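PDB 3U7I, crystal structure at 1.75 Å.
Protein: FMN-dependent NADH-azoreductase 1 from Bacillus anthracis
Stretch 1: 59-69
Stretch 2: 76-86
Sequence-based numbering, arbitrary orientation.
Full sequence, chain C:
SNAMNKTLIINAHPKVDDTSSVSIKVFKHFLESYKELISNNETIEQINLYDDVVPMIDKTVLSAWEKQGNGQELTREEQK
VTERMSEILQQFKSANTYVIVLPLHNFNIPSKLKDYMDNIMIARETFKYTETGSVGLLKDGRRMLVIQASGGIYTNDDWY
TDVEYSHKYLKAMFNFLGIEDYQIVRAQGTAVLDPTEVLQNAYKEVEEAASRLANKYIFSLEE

Stretch 1 59-69: KTVLSAWEKQG
Stretch 2 (76-86) REEQKVTERMS

Residues 59-68 and 76-86 are helical, with phi/psi near -65/-42 and i to i-4 backbone hydrogen bonds, the one from Arg84 N to Lys80 O, 3.4 Å, being weak; Gly69, at -77/-11, is outside the helix, and helix 76-86 continues later in the chain. The axes cross almost perpendicularly, at -91°, and approach to 9.2 Å. Ala64 and Glu78 set the register, their CA atoms only 5.2 Å apart. A small residue suits this crossing: Ala64 CB points toward the partner helix and lies 3.8 Å from Glu78 CB and 3.5 Å from Thr82 CG2.

Glu78 is the knob. Its CA-to-CB bond runs sideways, but chi1 m and chi2 t carry the carboxylate into the hole formed by Thr60, Ser63, Ala64 and Lys67. The methylenes are used as well as the charge, with Glu78 CG 3.7 Å from Thr60 CG2 (chi1 m). Buried there, the carboxylate is paid for by polar partners: Ser63 OG, chi1 t, donates to Glu78 OE2 at 2.6 Å, while Lys67, its CA-to-CB bond toward the partner, chi1 m and chi2 to chi4 t, extends to place NZ 2.9 Å from Glu78 OE1, a salt bridge, with a weak second bond from Lys67 NZ to Glu78 OE2 at 3.1 Å.

Beside this polar site the contact turns apolar. Val61 (chi1 t) sets CG2 3.8 Å from Val81 CG2 (chi1 p) and CG1 3.7 Å from SE of selenomethionine Met85. The long, flexible Met85 (m, t, chi3 93°) brings CE to 3.5 Å from Trp65 CZ2, obliquely to the ring. Trp65 starts away from the partner, yet chi1 -78° and chi2 -10° return its indole to the contact.

Thr82, chi1 p, serves two roles: OG1 donates to its own helix at Glu78 O, 2.7 Å, leaving CG2 to pack against Ala64. Gln68 adds a looser contact, NE2 to Thr82 CB at 4.1 Å. Altogether 504 Å² is buried, both sides summed, Glu78 contributing the largest share.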

ATOM      1  N   LYS C  59       4.447  16.023   5.686  1.00 23.51           N
ATOM      2  CA  LYS C  59       4.144  17.257   6.424  1.00 26.48           C
ATOM      3  C   LYS C  59       3.858  18.441   5.496  1.00 24.68           C
ATOM      4  O   LYS C  59       2.943  19.223   5.740  1.00 27.88           O
ATOM      5  CB  LYS C  59       5.296  17.629   7.370  1.00 30.05           C
ATOM      6  CG  LYS C  59       5.546  16.648   8.487  1.00 33.96           C
ATOM      7  CD  LYS C  59       6.705  17.102   9.364  1.00 38.36           C
ATOM      8  CE  LYS C  59       7.226  15.955  10.221  1.00 40.37           C
ATOM      9  NZ  LYS C  59       8.266  16.400  11.210  1.00 44.43           N
ATOM     10  N   THR C  60       4.650  18.577   4.437  1.00 22.06           N
ATOM     11  CA  THR C  60       4.514  19.724   3.543  1.00 24.10           C
ATOM     12  C   THR C  60       3.216  19.691   2.737  1.00 21.87           C
ATOM     13  O   THR C  60       2.574  20.719   2.566  1.00 24.10           O
ATOM     14  CB  THR C  60       5.727  19.872   2.590  1.00 27.44           C
ATOM     15  OG1 THR C  60       6.936  19.916   3.352  1.00 31.51           O
ATOM     16  CG2 THR C  60       5.615  21.152   1.771  1.00 28.08           C
ATOM     17  N   VAL C  61       2.835  18.512   2.243  1.00 21.67           N
ATOM     18  CA  VAL C  61       1.597  18.350   1.476  1.00 21.39           C
ATOM     19  C   VAL C  61       0.350  18.590   2.348  1.00 25.75           C
ATOM     20  O   VAL C  61      -0.606  19.246   1.913  1.00 23.28           O
ATOM     21  CB  VAL C  61       1.522  16.953   0.803  1.00 16.65           C
ATOM     22  CG1 VAL C  61       0.127  16.697   0.226  1.00 16.04           C
ATOM     23  CG2 VAL C  61       2.589  16.816  -0.274  1.00 16.13           C
ATOM     24  N   LEU C  62       0.368  18.055   3.574  1.00 25.76           N
ATOM     25  CA  LEU C  62      -0.734  18.231   4.519  1.00 25.85           C
ATOM     26  C   LEU C  62      -0.879  19.705   4.902  1.00 29.34           C
ATOM     27  O   LEU C  62      -1.991  20.217   5.055  1.00 31.14           O
ATOM     28  CB  LEU C  62      -0.524  17.365   5.766  1.00 24.44           C
ATOM     29  CG  LEU C  62      -0.513  15.855   5.525  1.00 23.36           C
ATOM     30  CD1 LEU C  62      -0.085  15.086   6.780  1.00 24.94           C
ATOM     31  CD2 LEU C  62      -1.877  15.415   5.061  1.00 20.50           C
ATOM     32  N   SER C  63       0.256  20.380   5.046  1.00 26.78           N
ATOM     33  CA  SER C  63       0.278  21.821   5.276  1.00 28.34           C
ATOM     34  C   SER C  63      -0.302  22.597   4.080  1.00 29.58           C
ATOM     35  O   SER C  63      -1.131  23.498   4.245  1.00 30.74           O
ATOM     36  CB  SER C  63       1.713  22.270   5.564  1.00 28.91           C
ATOM     37  OG  SER C  63       1.813  23.681   5.608  1.00 33.99           O
ATOM     38  N   ALA C  64       0.146  22.248   2.878  1.00 27.83           N
ATOM     39  CA  ALA C  64      -0.332  22.877   1.658  1.00 25.38           C
ATOM     40  C   ALA C  64      -1.842  22.720   1.564  1.00 29.97           C
ATOM     41  O   ALA C  64      -2.571  23.683   1.306  1.00 33.56           O
ATOM     42  CB  ALA C  64       0.341  22.258   0.451  1.00 23.07           C
ATOM     43  N   TRP C  65      -2.306  21.496   1.788  1.00 27.99           N
ATOM     44  CA  TRP C  65      -3.721  21.177   1.675  1.00 31.39           C
ATOM     45  C   TRP C  65      -4.579  21.926   2.693  1.00 35.15           C
ATOM     46  O   TRP C  65      -5.675  22.384   2.376  1.00 35.97           O
ATOM     47  CB  TRP C  65      -3.930  19.666   1.780  1.00 33.16           C
ATOM     48  CG  TRP C  65      -3.602  18.944   0.502  1.00 35.10           C
ATOM     49  CD1 TRP C  65      -3.339  19.512  -0.712  1.00 37.13           C
ATOM     50  CD2 TRP C  65      -3.509  17.525   0.309  1.00 35.84           C
ATOM     51  NE1 TRP C  65      -3.087  18.538  -1.649  1.00 37.61           N
ATOM     52  CE2 TRP C  65      -3.187  17.308  -1.050  1.00 36.70           C
ATOM     53  CE3 TRP C  65      -3.662  16.417   1.152  1.00 35.94           C
ATOM     54  CZ2 TRP C  65      -3.017  16.024  -1.588  1.00 33.75           C
ATOM     55  CZ3 TRP C  65      -3.495  15.141   0.611  1.00 34.46           C
ATOM     56  CH2 TRP C  65      -3.175  14.960  -0.743  1.00 32.25           C
ATOM     57  N   GLU C  66      -4.072  22.056   3.911  1.00 36.34           N
ATOM     58  CA  GLU C  66      -4.793  22.771   4.954  1.00 41.67           C
ATOM     59  C   GLU C  66      -4.924  24.251   4.616  1.00 40.05           C
ATOM     60  O   GLU C  66      -5.971  24.856   4.848  1.00 39.18           O
ATOM     61  CB  GLU C  66      -4.081  22.608   6.294  1.00 50.83           C
ATOM     62  CG  GLU C  66      -4.770  23.313   7.439  1.00 61.91           C
ATOM     63  CD  GLU C  66      -3.863  23.460   8.633  1.00 71.76           C
ATOM     64  OE1 GLU C  66      -2.662  23.756   8.429  1.00 72.94           O
ATOM     65  OE2 GLU C  66      -4.341  23.269   9.774  1.00 77.53           O
ATOM     66  N   LYS C  67      -3.852  24.827   4.075  1.00 38.88           N
ATOM     67  CA  LYS C  67      -3.852  26.229   3.662  1.00 37.88           C
ATOM     68  C   LYS C  67      -4.800  26.466   2.484  1.00 39.66           C
ATOM     69  O   LYS C  67      -5.561  27.436   2.469  1.00 41.21           O
ATOM     70  CB  LYS C  67      -2.438  26.682   3.288  1.00 35.30           C
ATOM     71  CG  LYS C  67      -1.448  26.677   4.442  1.00 36.63           C
ATOM     72  CD  LYS C  67      -0.121  27.268   3.989  1.00 37.90           C
ATOM     73  CE  LYS C  67       0.888  27.336   5.119  1.00 38.03           C
ATOM     74  NZ  LYS C  67       2.227  27.742   4.610  1.00 37.46           N
ATOM     75  N   GLN C  68      -4.755  25.580   1.494  1.00 37.91           N
ATOM     76  CA  GLN C  68      -5.623  25.722   0.335  1.00 37.87           C
ATOM     77  C   GLN C  68      -7.090  25.740   0.757  1.00 40.36           C
ATOM     78  O   GLN C  68      -7.917  26.415   0.138  1.00 43.58           O
ATOM     79  CB  GLN C  68      -5.370  24.606  -0.669  1.00 34.03           C
ATOM     80  CG  GLN C  68      -4.073  24.741  -1.442  1.00 34.21           C
ATOM     81  CD  GLN C  68      -3.894  23.614  -2.435  1.00 32.72           C
ATOM     82  OE1 GLN C  68      -4.140  22.449  -2.117  1.00 32.11           O
ATOM     83  NE2 GLN C  68      -3.494  23.954  -3.658  1.00 31.79           N
ATOM     84  N   GLY C  69      -7.406  25.001   1.816  1.00 40.10           N
ATOM     85  CA  GLY C  69      -8.757  24.956   2.346  1.00 44.77           C
ATOM     86  C   GLY C  69      -9.130  26.185   3.158  1.00 51.50           C
ATOM     87  O   GLY C  69     -10.299  26.375   3.499  1.00 55.99           O
ATOM     88  N   ARG C  76       6.653  28.525  -1.080  1.00 48.08           N
ATOM     89  CA  ARG C  76       7.240  28.165  -2.368  1.00 51.93           C
ATOM     90  C   ARG C  76       7.213  26.658  -2.590  1.00 45.20           C
ATOM     91  O   ARG C  76       6.778  26.186  -3.647  1.00 40.03           O
ATOM     92  CB  ARG C  76       8.680  28.664  -2.468  1.00 63.99           C
ATOM     93  CG  ARG C  76       9.408  28.130  -3.689  1.00 73.54           C
ATOM     94  CD  ARG C  76      10.110  29.247  -4.441  1.00 85.16           C
ATOM     95  NE  ARG C  76      10.173  28.996  -5.882  1.00 90.69           N
ATOM     96  CZ  ARG C  76      11.242  28.525  -6.517  1.00 93.64           C
ATOM     97  NH1 ARG C  76      12.355  28.245  -5.842  1.00 95.20           N
ATOM     98  NH2 ARG C  76      11.196  28.335  -7.831  1.00 93.28           N
ATOM     99  N   GLU C  77       7.684  25.911  -1.591  1.00 43.91           N
ATOM    100  CA  GLU C  77       7.734  24.453  -1.675  1.00 38.64           C
ATOM    101  C   GLU C  77       6.344  23.799  -1.652  1.00 33.08           C
ATOM    102  O   GLU C  77       6.123  22.786  -2.317  1.00 31.76           O
ATOM    103  CB  GLU C  77       8.650  23.859  -0.595  1.00 42.04           C
ATOM    104  CG  GLU C  77       8.887  24.737   0.622  1.00 50.23           C
ATOM    105  CD  GLU C  77       9.633  23.998   1.729  1.00 55.52           C
ATOM    106  OE1 GLU C  77      10.781  24.389   2.047  1.00 58.57           O
ATOM    107  OE2 GLU C  77       9.071  23.024   2.279  1.00 55.06           O
ATOM    108  N   GLU C  78       5.414  24.383  -0.900  1.00 30.61           N
ATOM    109  CA  GLU C  78       4.018  23.942  -0.931  1.00 29.31           C
ATOM    110  C   GLU C  78       3.395  24.172  -2.311  1.00 30.45           C
ATOM    111  O   GLU C  78       2.647  23.334  -2.816  1.00 30.35           O
ATOM    112  CB  GLU C  78       3.203  24.663   0.142  1.00 29.35           C
ATOM    113  CG  GLU C  78       3.565  24.239   1.544  1.00 31.24           C
ATOM    114  CD  GLU C  78       3.000  25.163   2.593  1.00 36.52           C
ATOM    115  OE1 GLU C  78       2.364  26.171   2.214  1.00 38.47           O
ATOM    116  OE2 GLU C  78       3.194  24.887   3.801  1.00 38.46           O
ATOM    117  N   GLN C  79       3.702  25.311  -2.916  1.00 30.52           N
ATOM    118  CA  GLN C  79       3.232  25.625  -4.258  1.00 34.33           C
ATOM    119  C   GLN C  79       3.771  24.609  -5.273  1.00 34.07           C
ATOM    120  O   GLN C  79       3.019  24.055  -6.082  1.00 31.54           O
ATOM    121  CB  GLN C  79       3.666  27.047  -4.630  1.00 41.12           C
ATOM    122  CG  GLN C  79       3.328  27.471  -6.040  1.00 47.40           C
ATOM    123  CD  GLN C  79       4.141  28.671  -6.488  1.00 53.61           C
ATOM    124  OE1 GLN C  79       4.603  29.468  -5.665  1.00 55.90           O
ATOM    125  NE2 GLN C  79       4.331  28.801  -7.800  1.00 53.87           N
ATOM    126  N   LYS C  80       5.075  24.352  -5.205  1.00 35.99           N
ATOM    127  CA  LYS C  80       5.754  23.479  -6.157  1.00 36.29           C
ATOM    128  C   LYS C  80       5.259  22.029  -6.098  1.00 36.04           C
ATOM    129  O   LYS C  80       5.045  21.398  -7.139  1.00 35.23           O
ATOM    130  CB  LYS C  80       7.269  23.545  -5.945  1.00 39.19           C
ATOM    131  CG  LYS C  80       8.080  22.627  -6.842  1.00 40.89           C
ATOM    132  CD  LYS C  80       9.478  22.413  -6.268  1.00 45.64           C
ATOM    133  CE  LYS C  80      10.167  21.191  -6.875  1.00 46.71           C
ATOM    134  NZ  LYS C  80      11.420  20.813  -6.149  1.00 48.30           N
ATOM    135  N   VAL C  81       5.074  21.494  -4.893  1.00 33.78           N
ATOM    136  CA  VAL C  81       4.600  20.112  -4.775  1.00 30.61           C
ATOM    137  C   VAL C  81       3.142  19.951  -5.223  1.00 25.57           C
ATOM    138  O   VAL C  81       2.827  19.005  -5.947  1.00 23.18           O
ATOM    139  CB  VAL C  81       4.834  19.501  -3.360  1.00 24.33           C
ATOM    140  CG1 VAL C  81       4.058  20.270  -2.297  1.00 27.12           C
ATOM    141  CG2 VAL C  81       4.464  18.010  -3.350  1.00 20.82           C
ATOM    142  N   THR C  82       2.269  20.881  -4.824  1.00 26.61           N
ATOM    143  CA  THR C  82       0.849  20.830  -5.224  1.00 28.98           C
ATOM    144  C   THR C  82       0.616  21.030  -6.733  1.00 26.32           C
ATOM    145  O   THR C  82      -0.338  20.482  -7.302  1.00 22.72           O
ATOM    146  CB  THR C  82      -0.050  21.818  -4.409  1.00 28.75           C
ATOM    147  OG1 THR C  82       0.486  23.144  -4.473  1.00 28.53           O
ATOM    148  CG2 THR C  82      -0.159  21.379  -2.944  1.00 29.64           C
ATOM    149  N   GLU C  83       1.480  21.813  -7.374  1.00 27.33           N
ATOM    150  CA  GLU C  83       1.432  21.976  -8.825  1.00 29.31           C
ATOM    151  C   GLU C  83       1.704  20.651  -9.538  1.00 26.99           C
ATOM    152  O   GLU C  83       1.034  20.313 -10.517  1.00 25.73           O
ATOM    153  CB  GLU C  83       2.419  23.054  -9.283  1.00 35.55           C
ATOM    154  CG  GLU C  83       1.885  24.473  -9.113  1.00 45.22           C
ATOM    155  CD  GLU C  83       2.971  25.542  -9.186  1.00 50.55           C
ATOM    156  OE1 GLU C  83       4.079  25.246  -9.693  1.00 52.17           O
ATOM    157  OE2 GLU C  83       2.710  26.679  -8.725  1.00 50.24           O
ATOM    158  N   ARG C  84       2.682  19.898  -9.037  1.00 25.33           N
ATOM    159  CA  ARG C  84       2.984  18.572  -9.573  1.00 22.74           C
ATOM    160  C   ARG C  84       1.851  17.557  -9.295  1.00 22.59           C
ATOM    161  O   ARG C  84       1.498  16.751 -10.168  1.00 22.36           O
ATOM    162  CB  ARG C  84       4.331  18.072  -9.027  1.00 20.69           C
ATOM    163  CG  ARG C  84       4.703  16.664  -9.456  1.00 21.43           C
ATOM    164  CD  ARG C  84       4.728  16.515 -10.973  1.00 20.49           C
ATOM    165  NE  ARG C  84       4.991  15.126 -11.340  1.00 19.22           N
ATOM    166  CZ  ARG C  84       4.637  14.564 -12.494  1.00 21.47           C
ATOM    167  NH1 ARG C  84       3.989  15.273 -13.415  1.00 22.01           N
ATOM    168  NH2 ARG C  84       4.917  13.284 -12.716  1.00 18.30           N
HETATM  169  N   MSE C  85       1.281  17.591  -8.088  1.00 19.94           N
HETATM  170  CA  MSE C  85       0.131  16.739  -7.781  1.00 19.46           C
HETATM  171  C   MSE C  85      -1.045  17.071  -8.702  1.00 18.71           C
HETATM  172  O   MSE C  85      -1.754  16.175  -9.169  1.00 17.77           O
HETATM  173  CB  MSE C  85      -0.270  16.866  -6.310  1.00 18.39           C
HETATM  174  CG  MSE C  85       0.832  16.441  -5.364  1.00 20.84           C
HETATM  175 SE   MSE C  85       0.269  16.473  -3.502  0.72 27.61          SE
HETATM  176  CE  MSE C  85      -0.311  14.609  -3.307  1.00 32.08           C
ATOM    177  N   SER C  86      -1.230  18.359  -8.979  1.00 20.41           N
ATOM    178  CA  SER C  86      -2.260  18.786  -9.915  1.00 21.44           C
ATOM    179  C   SER C  86      -2.026  18.260 -11.344  1.00 22.29           C
ATOM    180  O   SER C  86      -2.978  17.824 -12.013  1.00 19.77           O
ATOM    181  CB  SER C  86      -2.399  20.302  -9.924  1.00 24.39           C
ATOM    182  OG  SER C  86      -3.389  20.675 -10.873  1.00 27.24           O
TER